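Local coordinates for protein methylaspartate ammonia-lyase (Citrobacter amalonaticus, PDB 1KKO) that catalyses the reversible, magnesium-dependent anti elimination of ammonia from L-threo-3-methylaspartate to give mesaconate, at residues V200-F206 / T242-I246; P251-A255 / A290-L295; D277-K281 / D307-N311; K281-I285 / Q314-F319. All coordinates share one frame; numbering follows the deposited sequence.

Interaction 1: V200-F206 / T242-I246; sequences VEEKLGF and TIGLI
With chi1 of Val200 at 171°, its CG1 lies anti to the backbone N and runs into Ile246, whose CG1 in turn occupies the crowded place between N and carbonyl carbon (chi1 62°) and leaves CG2 to face the valine. The two methyls, Val200 CG1 and Ile246 CG2, are only 3.4 Å apart, tighter than ordinary van der Waals contact. The other valine branch, CG2, reaches Leu245 CD1 at 4.0 Å and also lies against Thr242 CB. Leu204 makes the other half of the contact. Its CD2 comes within 3.3 Å of Thr242 O and 3.7 Å of Ile246 CD1, while CD1 crosses Ile243 at about a right angle and touches its CG1. Thr242 OG1 lies close beside this leucine, but its polar partner is Val239 O, three residues back in the chain. At the far end Phe206 contributes its carbonyl rather than its ring, with O 3.5 Å from Ile246 CB. The contact is mainly apolar packing of helix 200-204 and the residues just after it on helix 242-246; these short helices follow neighbouring strands 191-194 and 234-238 at the C-terminal, active-site end of a TIM barrel of the enolase superfamily.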
loop_
_atom_site.group_PDB
_atom_site.type_symbol
_atom_site.label_atom_id
_atom_site.label_comp_id
_atom_site.label_asym_id
_atom_site.label_seq_id
_atom_site.Cartn_x
_atom_site.Cartn_y
_atom_site.Cartn_z
ATOM N N VAL A 200 26.923 4.834 -10.866
ATOM C CA VAL A 200 27.838 4.280 -11.853
ATOM C C VAL A 200 28.726 3.151 -11.314
ATOM O O VAL A 200 28.748 2.064 -11.866
ATOM C CB VAL A 200 28.741 5.369 -12.454
ATOM C CG1 VAL A 200 29.824 4.732 -13.300
ATOM C CG2 VAL A 200 27.923 6.347 -13.288
ATOM N N GLU A 201 29.461 3.397 -10.243
ATOM C CA GLU A 201 30.426 2.382 -9.800
ATOM C C GLU A 201 29.772 1.082 -9.344
ATOM O O GLU A 201 30.231 -0.018 -9.690
ATOM C CB GLU A 201 31.315 2.913 -8.679
ATOM C CG GLU A 201 32.581 3.616 -9.150
ATOM C CD GLU A 201 33.477 2.747 -10.020
ATOM O OE1 GLU A 201 33.829 1.614 -9.609
ATOM O OE2 GLU A 201 33.827 3.199 -11.121
ATOM N N GLU A 202 28.674 1.199 -8.608
ATOM C CA GLU A 202 28.108 0.019 -7.966
ATOM C C GLU A 202 26.879 -0.584 -8.602
ATOM O O GLU A 202 26.570 -1.734 -8.328
ATOM C CB GLU A 202 27.785 0.332 -6.517
ATOM C CG GLU A 202 29.001 0.773 -5.720
ATOM C CD GLU A 202 30.255 -0.033 -6.033
ATOM O OE1 GLU A 202 30.160 -1.259 -6.269
ATOM O OE2 GLU A 202 31.355 0.560 -6.042
ATOM N N LYS A 203 26.169 0.182 -9.425
ATOM C CA LYS A 203 24.923 -0.315 -10.004
ATOM C C LYS A 203 25.052 -0.537 -11.512
ATOM O O LYS A 203 24.722 -1.594 -12.016
ATOM C CB LYS A 203 23.759 0.603 -9.601
ATOM C CG LYS A 203 23.516 0.561 -8.077
ATOM C CD LYS A 203 22.542 1.612 -7.570
ATOM C CE LYS A 203 22.463 1.601 -6.039
ATOM N NZ LYS A 203 21.544 2.636 -5.517
ATOM N N LEU A 204 25.576 0.445 -12.233
ATOM C CA LEU A 204 25.755 0.272 -13.667
ATOM C C LEU A 204 27.070 -0.430 -13.961
ATOM O O LEU A 204 27.143 -1.333 -14.789
ATOM C CB LEU A 204 25.765 1.630 -14.363
ATOM C CG LEU A 204 26.100 1.647 -15.863
ATOM C CD1 LEU A 204 25.056 0.891 -16.680
ATOM C CD2 LEU A 204 26.216 3.083 -16.350
ATOM N N GLY A 205 28.103 0.007 -13.251
ATOM C CA GLY A 205 29.455 -0.444 -13.514
ATOM C C GLY A 205 30.134 0.626 -14.351
ATOM O O GLY A 205 29.484 1.306 -15.143
ATOM N N PHE A 206 31.441 0.782 -14.186
ATOM C CA PHE A 206 32.174 1.809 -14.927
ATOM C C PHE A 206 32.166 1.559 -16.425
ATOM O O PHE A 206 32.329 2.487 -17.211
ATOM C CB PHE A 206 33.607 1.964 -14.395
ATOM C CG PHE A 206 34.590 0.908 -14.863
ATOM C CD1 PHE A 206 34.662 -0.333 -14.246
ATOM C CD2 PHE A 206 35.494 1.194 -15.873
ATOM C CE1 PHE A 206 35.598 -1.279 -14.652
ATOM C CE2 PHE A 206 36.436 0.250 -16.277
ATOM C CZ PHE A 206 36.479 -0.986 -15.670
ATOM N N THR A 242 22.896 7.224 -16.107
ATOM C CA THR A 242 24.254 6.726 -15.850
ATOM C C THR A 242 24.976 6.226 -17.089
ATOM O O THR A 242 26.201 6.298 -17.150
ATOM C CB THR A 242 24.282 5.650 -14.746
ATOM O OG1 THR A 242 23.390 4.584 -15.088
ATOM C CG2 THR A 242 23.790 6.217 -13.411
ATOM N N ILE A 243 24.251 5.719 -18.078
ATOM C CA ILE A 243 24.894 5.249 -19.300
ATOM C C ILE A 243 25.594 6.412 -20.008
ATOM O O ILE A 243 26.730 6.270 -20.465
ATOM C CB ILE A 243 23.881 4.511 -20.207
ATOM C CG1 ILE A 243 23.473 3.191 -19.546
ATOM C CG2 ILE A 243 24.475 4.235 -21.588
ATOM C CD1 ILE A 243 22.348 2.445 -20.232
ATOM N N GLY A 244 24.954 7.573 -20.059
ATOM C CA GLY A 244 25.577 8.751 -20.649
ATOM C C GLY A 244 26.871 9.122 -19.944
ATOM O O GLY A 244 27.845 9.544 -20.587
ATOM N N LEU A 245 26.893 8.958 -18.624
ATOM C CA LEU A 245 28.075 9.321 -17.847
ATOM C C LEU A 245 29.297 8.480 -18.173
ATOM O O LEU A 245 30.412 9.013 -18.180
ATOM C CB LEU A 245 27.788 9.222 -16.352
ATOM C CG LEU A 245 26.779 10.212 -15.779
ATOM C CD1 LEU A 245 26.600 9.950 -14.309
ATOM C CD2 LEU A 245 27.193 11.650 -16.014
ATOM N N ILE A 246 29.126 7.196 -18.462
ATOM C CA ILE A 246 30.277 6.335 -18.722
ATOM C C ILE A 246 30.719 6.350 -20.170
ATOM O O ILE A 246 31.805 5.870 -20.477
ATOM C CB ILE A 246 30.061 4.878 -18.233
ATOM C CG1 ILE A 246 28.893 4.205 -18.953
ATOM C CG2 ILE A 246 29.863 4.858 -16.727
ATOM C CD1 ILE A 246 28.931 2.693 -18.832
#

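Interaction 2: P251-A255 / A290-L295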
loop_
_atom_site.group_PDB
_atom_site.type_symbol
_atom_site.label_atom_id
_atom_site.label_comp_id
_atom_site.label_asym_id
_atom_site.label_seq_id
_atom_site.Cartn_x
_atom_site.Cartn_y
_atom_site.Cartn_z
ATOM N N PRO A 251 26.012 9.616 -27.974
ATOM C CA PRO A 251 24.800 8.821 -28.228
ATOM C C PRO A 251 25.087 7.507 -28.940
ATOM O O PRO A 251 24.410 6.501 -28.713
ATOM C CB PRO A 251 23.938 9.715 -29.127
ATOM C CG PRO A 251 24.640 11.002 -29.303
ATOM C CD PRO A 251 25.970 10.934 -28.623
ATOM N N VAL A 252 26.075 7.517 -29.822
ATOM C CA VAL A 252 26.447 6.318 -30.549
ATOM C C VAL A 252 27.023 5.236 -29.622
ATOM O O VAL A 252 26.645 4.068 -29.717
ATOM C CB VAL A 252 27.408 6.671 -31.708
ATOM C CG1 VAL A 252 28.012 5.423 -32.311
ATOM C CG2 VAL A 252 26.656 7.475 -32.771
ATOM N N ARG A 253 27.913 5.620 -28.712
ATOM C CA ARG A 253 28.494 4.656 -27.779
ATOM C C ARG A 253 27.418 4.178 -26.800
ATOM O O ARG A 253 27.398 3.017 -26.402
ATOM C CB ARG A 253 29.671 5.275 -27.028
ATOM C CG ARG A 253 30.923 5.453 -27.897
ATOM C CD ARG A 253 32.000 6.314 -27.273
ATOM N NE ARG A 253 32.548 5.744 -26.048
ATOM C CZ ARG A 253 33.145 6.456 -25.104
ATOM N NH1 ARG A 253 33.267 7.770 -25.240
ATOM N NH2 ARG A 253 33.611 5.861 -24.012
ATOM N N CYS A 254 26.522 5.085 -26.428
ATOM C CA CYS A 254 25.412 4.735 -25.554
ATOM C C CYS A 254 24.551 3.676 -26.232
ATOM O O CYS A 254 24.213 2.655 -25.626
ATOM C CB CYS A 254 24.577 5.972 -25.231
ATOM S SG CYS A 254 25.354 7.121 -24.063
ATOM N N ALA A 255 24.218 3.909 -27.497
ATOM C CA ALA A 255 23.377 2.980 -28.245
ATOM C C ALA A 255 24.053 1.626 -28.412
ATOM O O ALA A 255 23.415 0.591 -28.297
ATOM C CB ALA A 255 23.015 3.558 -29.592
ATOM N N ALA A 290 19.179 10.939 -31.077
ATOM C CA ALA A 290 20.422 10.368 -31.574
ATOM C C ALA A 290 20.637 8.920 -31.130
ATOM O O ALA A 290 21.094 8.090 -31.906
ATOM C CB ALA A 290 21.592 11.233 -31.171
ATOM N N ILE A 291 20.311 8.594 -29.877
ATOM C CA ILE A 291 20.440 7.212 -29.430
ATOM C C ILE A 291 19.473 6.316 -30.210
ATOM O O ILE A 291 19.843 5.216 -30.627
ATOM C CB ILE A 291 20.202 7.080 -27.904
ATOM C CG1 ILE A 291 21.283 7.841 -27.135
ATOM C CG2 ILE A 291 20.185 5.609 -27.488
ATOM C CD1 ILE A 291 20.964 8.021 -25.654
ATOM N N THR A 292 18.237 6.779 -30.372
ATOM C CA THR A 292 17.225 6.029 -31.102
ATOM C C THR A 292 17.707 5.766 -32.531
ATOM O O THR A 292 17.619 4.639 -33.022
ATOM C CB THR A 292 15.912 6.819 -31.084
ATOM O OG1 THR A 292 15.441 6.921 -29.731
ATOM C CG2 THR A 292 14.790 6.072 -31.812
ATOM N N LYS A 293 18.249 6.801 -33.169
ATOM C CA LYS A 293 18.774 6.675 -34.531
ATOM C C LYS A 293 19.819 5.571 -34.612
ATOM O O LYS A 293 19.788 4.731 -35.520
ATOM C CB LYS A 293 19.395 7.998 -34.979
ATOM C CG LYS A 293 19.816 8.028 -36.447
ATOM C CD LYS A 293 20.631 9.269 -36.781
ATOM C CE LYS A 293 21.010 9.309 -38.254
ATOM N NZ LYS A 293 22.025 10.356 -38.542
ATOM N N GLU A 294 20.765 5.560 -33.681
ATOM C CA GLU A 294 21.804 4.536 -33.706
ATOM C C GLU A 294 21.270 3.130 -33.388
ATOM O O GLU A 294 21.730 2.149 -33.974
ATOM C CB GLU A 294 22.972 4.912 -32.788
ATOM C CG GLU A 294 24.119 3.911 -32.771
ATOM C CD GLU A 294 24.904 3.827 -34.073
ATOM O OE1 GLU A 294 24.647 4.614 -35.008
ATOM O OE2 GLU A 294 25.791 2.950 -34.153
ATOM N N LEU A 295 20.305 3.019 -32.474
ATOM C CA LEU A 295 19.722 1.714 -32.154
ATOM C C LEU A 295 19.114 1.093 -33.407
ATOM O O LEU A 295 19.294 -0.099 -33.687
ATOM C CB LEU A 295 18.663 1.852 -31.061
ATOM C CG LEU A 295 19.227 2.042 -29.651
ATOM C CD1 LEU A 295 18.105 2.349 -28.670
ATOM C CD2 LEU A 295 19.993 0.826 -29.207
#
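One face of the Glu294 carboxylate is covered by both methyls of Val252: CG1 lies almost directly above Glu294 CD at 3.9 Å, and CG2 sits further off over the same face. The carboxylate's charged partner is Arg297, three residues further along the same helix, which binds OE2 in a salt bridge. Pro251 presents its CB-CG edge to Ala290, whose CB approaches close to the mean plane of the puckered ring, 3.5 Å from Pro251 CB, tighter than usual. Helices 251-260 and 281-298 are successive outer helices of the TIM barrel, on either side of strand 270-273 in the chain, and here their axes cross at -52° with a closest approach of 8.1 Å. This closeness is consistent with the small Ala255 and Ala290 at the interface. Glu294 CG is anti to the backbone N (chi1 -179°) and the chain bends at chi2 (68°), which lays CG 3.4 Å from Ala255 CB and swings the carboxylate to Val252. Leu295 brings CD2 to 3.5 Å from Ala255 O. On the side facing strand 303-306, Ile291 carries CG1 to 3.8 Å from Pro251 O and reaches Cys254 CB with CD1. Ile291 and Leu295 also rest on Ile304 of that strand, and both touch Ile258.

Interaction 3: D277-K281 / D307-N311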
loop_
_atom_site.group_PDB
_atom_site.type_symbol
_atom_site.label_atom_id
_atom_site.label_comp_id
_atom_site.label_asym_id
_atom_site.label_seq_id
_atom_site.Cartn_x
_atom_site.Cartn_y
_atom_site.Cartn_z
ATOM N N ASP A 277 21.066 11.948 -19.210
ATOM C CA ASP A 277 20.420 13.143 -18.686
ATOM C C ASP A 277 21.225 14.349 -19.168
ATOM O O ASP A 277 22.268 14.688 -18.599
ATOM C CB ASP A 277 20.348 13.122 -17.168
ATOM C CG ASP A 277 19.675 14.352 -16.603
ATOM O OD1 ASP A 277 19.342 15.282 -17.368
ATOM O OD2 ASP A 277 19.441 14.489 -15.386
ATOM N N ALA A 278 20.735 14.992 -20.220
ATOM C CA ALA A 278 21.408 16.136 -20.827
ATOM C C ALA A 278 21.226 17.435 -20.051
ATOM O O ALA A 278 21.806 18.454 -20.427
ATOM C CB ALA A 278 20.930 16.312 -22.255
ATOM N N GLY A 279 20.415 17.423 -18.997
ATOM C CA GLY A 279 20.297 18.580 -18.113
ATOM C C GLY A 279 19.311 19.659 -18.491
ATOM O O GLY A 279 19.136 20.638 -17.762
ATOM N N ASN A 280 18.670 19.504 -19.634
ATOM C CA ASN A 280 17.638 20.432 -20.051
ATOM C C ASN A 280 16.835 19.748 -21.129
ATOM O O ASN A 280 17.290 18.794 -21.747
ATOM C CB ASN A 280 18.216 21.766 -20.548
ATOM C CG ASN A 280 19.092 21.603 -21.756
ATOM O OD1 ASN A 280 18.603 21.377 -22.852
ATOM N ND2 ASN A 280 20.399 21.718 -21.565
ATOM N N LYS A 281 15.642 20.255 -21.352
ATOM C CA LYS A 281 14.718 19.645 -22.272
ATOM C C LYS A 281 15.185 19.606 -23.741
ATOM O O LYS A 281 15.211 18.539 -24.341
ATOM C CB LYS A 281 13.371 20.322 -22.108
ATOM C CG LYS A 281 12.321 19.839 -23.003
ATOM C CD LYS A 281 11.107 20.703 -22.814
ATOM C CE LYS A 281 10.117 20.464 -23.897
ATOM N NZ LYS A 281 8.954 21.369 -23.758
ATOM N N ASP A 307 12.140 10.224 -19.736
ATOM C CA ASP A 307 11.607 10.492 -18.406
ATOM C C ASP A 307 12.043 11.893 -17.978
ATOM O O ASP A 307 11.241 12.826 -17.994
ATOM C CB ASP A 307 12.090 9.414 -17.446
ATOM C CG ASP A 307 11.656 9.645 -16.028
ATOM O OD1 ASP A 307 10.658 10.353 -15.782
ATOM O OD2 ASP A 307 12.273 9.127 -15.075
ATOM N N GLU A 308 13.315 12.041 -17.617
ATOM C CA GLU A 308 13.842 13.340 -17.209
ATOM C C GLU A 308 13.573 14.403 -18.282
ATOM O O GLU A 308 13.806 14.178 -19.468
ATOM C CB GLU A 308 15.355 13.264 -16.964
ATOM C CG GLU A 308 15.841 12.210 -15.976
ATOM C CD GLU A 308 16.169 10.859 -16.608
ATOM O OE1 GLU A 308 15.626 10.527 -17.689
ATOM O OE2 GLU A 308 16.984 10.117 -16.006
ATOM N N TRP A 309 13.101 15.559 -17.829
ATOM C CA TRP A 309 12.809 16.740 -18.648
ATOM C C TRP A 309 11.540 16.597 -19.476
ATOM O O TRP A 309 11.204 17.500 -20.243
ATOM C CB TRP A 309 14.011 17.150 -19.510
ATOM C CG TRP A 309 15.190 17.377 -18.620
ATOM C CD1 TRP A 309 16.258 16.559 -18.466
ATOM C CD2 TRP A 309 15.359 18.441 -17.679
ATOM N NE1 TRP A 309 17.114 17.066 -17.517
ATOM C CE2 TRP A 309 16.580 18.224 -17.018
ATOM C CE3 TRP A 309 14.618 19.572 -17.352
ATOM C CZ2 TRP A 309 17.059 19.081 -16.033
ATOM C CZ3 TRP A 309 15.106 20.432 -16.380
ATOM C CH2 TRP A 309 16.311 20.177 -15.739
ATOM N N CYS A 310 10.820 15.486 -19.293
ATOM C CA CYS A 310 9.558 15.250 -19.983
ATOM C C CYS A 310 8.486 15.221 -18.904
ATOM O O CYS A 310 8.089 14.161 -18.447
ATOM C CB CYS A 310 9.624 13.944 -20.753
ATOM S SG CYS A 310 8.193 13.694 -21.806
ATOM N N ASN A 311 8.033 16.405 -18.495
ATOM C CA ASN A 311 7.146 16.541 -17.338
ATOM C C ASN A 311 5.693 16.829 -17.659
ATOM O O ASN A 311 4.796 16.113 -17.199
ATOM C CB ASN A 311 7.647 17.669 -16.425
ATOM C CG ASN A 311 9.048 17.456 -15.943
ATOM O OD1 ASN A 311 9.441 16.343 -15.575
ATOM N ND2 ASN A 311 9.822 18.538 -15.898
#
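The indole of Trp309 is laid flat against the backbone of Gly279 and Asn280, while its N-H edge is turned to Asp277. Asn280 CA stands over the six-membered ring in a CH-pi contact, 4.0 Å from the centroid. Toward the rim of the same face lies the carbonyl carbon of Gly279, and Gly279 O approaches obliquely to 3.1 Å from Trp309 CZ2. At the positive phi of Gly279 a CB would collide with the carbonyl O of Ala278, which by itself explains the glycine.

Asp277 and the tryptophan cross at about a right angle, their carboxylate and ring planes 55° apart. Asp277 CG is anti to the backbone N (chi1 -180°), which brings OD1 to the indole N-H. Trp309 NE1 donates to Asp277 OD1 at 2.9 Å; the oxygen lies in the indole plane, while NE1 meets it on the syn side but 26° out of the carboxylate plane. From above that plane, on the opposite face, Gly279 N donates to the same OD1, also at 2.9 Å, forming an Asx turn. Together the two donors fix the aspartate's rotation. Lys281 runs past the other end of the contact, its CG 3.8 Å from Trp309 O; its ammonium goes on to Asp318 and Asp315.

Trp309 occupies the third position of a type II turn, two residues after the magnesium ligand Asp307, which opens the turn. The contact joins the barrel loops that follow strands 270-273 and 303-306, just ahead of helices 281-298 and 313-321, and Asn280 N-caps the first of these through Asp283 N.

Interaction 4: K281-I285 / Q314-F319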
loop_
_atom_site.group_PDB
_atom_site.type_symbol
_atom_site.label_atom_id
_atom_site.label_comp_id
_atom_site.label_asym_id
_atom_site.label_seq_id
_atom_site.Cartn_x
_atom_site.Cartn_y
_atom_site.Cartn_z
ATOM N N LYS A 281 15.642 20.255 -21.352
ATOM C CA LYS A 281 14.718 19.645 -22.272
ATOM C C LYS A 281 15.185 19.606 -23.741
ATOM O O LYS A 281 15.211 18.539 -24.341
ATOM C CB LYS A 281 13.371 20.322 -22.108
ATOM C CG LYS A 281 12.321 19.839 -23.003
ATOM C CD LYS A 281 11.107 20.703 -22.814
ATOM C CE LYS A 281 10.117 20.464 -23.897
ATOM N NZ LYS A 281 8.954 21.369 -23.758
ATOM N N PRO A 282 15.563 20.730 -24.349
ATOM C CA PRO A 282 15.986 20.657 -25.755
ATOM C C PRO A 282 17.159 19.702 -26.001
ATOM O O PRO A 282 17.130 18.937 -26.973
ATOM C CB PRO A 282 16.353 22.104 -26.103
ATOM C CG PRO A 282 15.696 22.931 -25.086
ATOM C CD PRO A 282 15.600 22.102 -23.827
ATOM N N ASP A 283 18.175 19.731 -25.144
ATOM C CA ASP A 283 19.309 18.832 -25.313
ATOM C C ASP A 283 18.917 17.374 -25.044
ATOM O O ASP A 283 19.468 16.469 -25.649
ATOM C CB ASP A 283 20.476 19.223 -24.403
ATOM C CG ASP A 283 21.146 20.523 -24.821
ATOM O OD1 ASP A 283 20.952 20.974 -25.974
ATOM O OD2 ASP A 283 21.891 21.141 -24.044
ATOM N N GLN A 284 17.983 17.154 -24.118
ATOM C CA GLN A 284 17.537 15.799 -23.806
ATOM C C GLN A 284 16.829 15.183 -25.020
ATOM O O GLN A 284 17.081 14.037 -25.379
ATOM C CB GLN A 284 16.624 15.812 -22.581
ATOM C CG GLN A 284 16.210 14.433 -22.100
ATOM C CD GLN A 284 17.357 13.608 -21.565
ATOM O OE1 GLN A 284 18.446 14.130 -21.308
ATOM N NE2 GLN A 284 17.113 12.318 -21.353
ATOM N N ILE A 285 15.966 15.967 -25.653
ATOM C CA ILE A 285 15.259 15.508 -26.841
ATOM C C ILE A 285 16.265 15.146 -27.938
ATOM O O ILE A 285 16.198 14.064 -28.536
ATOM C CB ILE A 285 14.264 16.581 -27.324
ATOM C CG1 ILE A 285 13.109 16.697 -26.323
ATOM C CG2 ILE A 285 13.743 16.255 -28.725
ATOM C CD1 ILE A 285 12.141 17.786 -26.641
ATOM N N GLN A 314 2.752 19.470 -22.614
ATOM C CA GLN A 314 3.495 20.010 -23.754
ATOM C C GLN A 314 4.862 19.343 -23.905
ATOM O O GLN A 314 5.318 19.098 -25.031
ATOM C CB GLN A 314 3.636 21.526 -23.667
ATOM C CG GLN A 314 4.291 22.120 -24.923
ATOM C CD GLN A 314 3.447 21.941 -26.174
ATOM O OE1 GLN A 314 2.259 22.260 -26.175
ATOM N NE2 GLN A 314 4.056 21.432 -27.244
ATOM N N ASP A 315 5.527 19.033 -22.797
ATOM C CA ASP A 315 6.791 18.330 -22.886
ATOM C C ASP A 315 6.600 17.009 -23.630
ATOM O O ASP A 315 7.399 16.632 -24.477
ATOM C CB ASP A 315 7.355 18.002 -21.506
ATOM C CG ASP A 315 7.787 19.207 -20.726
ATOM O OD1 ASP A 315 7.985 20.304 -21.295
ATOM O OD2 ASP A 315 7.973 19.100 -19.493
ATOM N N ILE A 316 5.555 16.283 -23.265
ATOM C CA ILE A 316 5.290 14.986 -23.866
ATOM C C ILE A 316 5.050 15.134 -25.374
ATOM O O ILE A 316 5.562 14.358 -26.176
ATOM C CB ILE A 316 4.114 14.310 -23.149
ATOM C CG1 ILE A 316 4.541 13.932 -21.719
ATOM C CG2 ILE A 316 3.636 13.102 -23.934
ATOM C CD1 ILE A 316 3.406 13.828 -20.747
ATOM N N VAL A 317 4.279 16.141 -25.748
ATOM C CA VAL A 317 4.053 16.458 -27.154
ATOM C C VAL A 317 5.386 16.709 -27.854
ATOM O O VAL A 317 5.622 16.187 -28.952
ATOM C CB VAL A 317 3.125 17.675 -27.277
ATOM C CG1 VAL A 317 3.129 18.243 -28.688
ATOM C CG2 VAL A 317 1.723 17.291 -26.867
ATOM N N ASP A 318 6.272 17.471 -27.219
ATOM C CA ASP A 318 7.564 17.808 -27.821
ATOM C C ASP A 318 8.466 16.584 -28.004
ATOM O O ASP A 318 9.111 16.421 -29.053
ATOM C CB ASP A 318 8.269 18.873 -26.984
ATOM C CG ASP A 318 7.564 20.219 -27.009
ATOM O OD1 ASP A 318 6.739 20.482 -27.913
ATOM O OD2 ASP A 318 7.791 21.086 -26.148
ATOM N N PHE A 319 8.533 15.720 -26.993
ATOM C CA PHE A 319 9.322 14.504 -27.126
ATOM C C PHE A 319 8.751 13.592 -28.218
ATOM O O PHE A 319 9.500 12.940 -28.947
ATOM C CB PHE A 319 9.417 13.746 -25.794
ATOM C CG PHE A 319 10.493 14.247 -24.859
ATOM C CD1 PHE A 319 10.328 15.417 -24.138
ATOM C CD2 PHE A 319 11.648 13.522 -24.691
ATOM C CE1 PHE A 319 11.312 15.854 -23.275
ATOM C CE2 PHE A 319 12.635 13.958 -23.823
ATOM C CZ PHE A 319 12.458 15.113 -23.114
#
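Lys281 and Ile285 of helix 281-298 meet Asp315, Asp318 and Phe319 of helix 313-321, two neighbouring outer helices of the TIM barrel that run roughly parallel, 33° apart. At 11.0 Å the axes are well separated, so long side chains bridge the gap.

The ionic part is a salt-bridge network around one ammonium. Lys281 is extended throughout, with chi1 at 178°, and its NZ bonds Asp315 OD1 at 2.9 Å and Asp318 OD2 at 2.7 Å. Asp318 OD2 uses its anti lone pair; Asp315 OD1 is also met on the anti side but somewhat out of the carboxylate plane. Sharing one cation probably eases the proximity of the two carboxylates. Each has a further grip: Asp318 OD1 accepts from Gln314 NE2 at 2.9 Å, from above the carboxylate plane and with the oxygen in the amide plane of Gln314, and Asp315 OD2 accepts hydrogen bonds from the backbone N of Asn311 and Thr312, just before the helix.

The apolar part centres on the Phe319 ring. Gln284 lies at its edge, with CG in the ring plane 3.9 Å from CZ, while its amide is turned away to Ala278 N and Val276 O. Phe319 also packs on Val328 of strand 327-330, which sets helix 313-321 against the barrel wall. Over one face of the ring, Ile285 CG1 makes a CH-pi contact, 3.5 Å from the centroid and only 6° off the normal.

Overall arrangement
All four contacts belong to the TIM-barrel part of the chain and link neighbouring beta-alpha units. Interaction 1 comes first and closes before the others open; its helix 242-246 leads directly to helix 251-260 of interaction 2, and Gly244 CA touches Cys254 SG. Interactions 2 and 4 both use helix 281-298, at its later and earlier turns, with centres about 17 Å apart. Interactions 3 and 4 share Lys281 and lie about 7 Å apart between centres, with Trp309 O packed against Phe319 CE1. Interactions 1 and 3 join the connections that follow the C-terminal strand ends, near the magnesium ligands, short helices in the first and loops in the second, whereas 2 and 4 pack the surrounding helices.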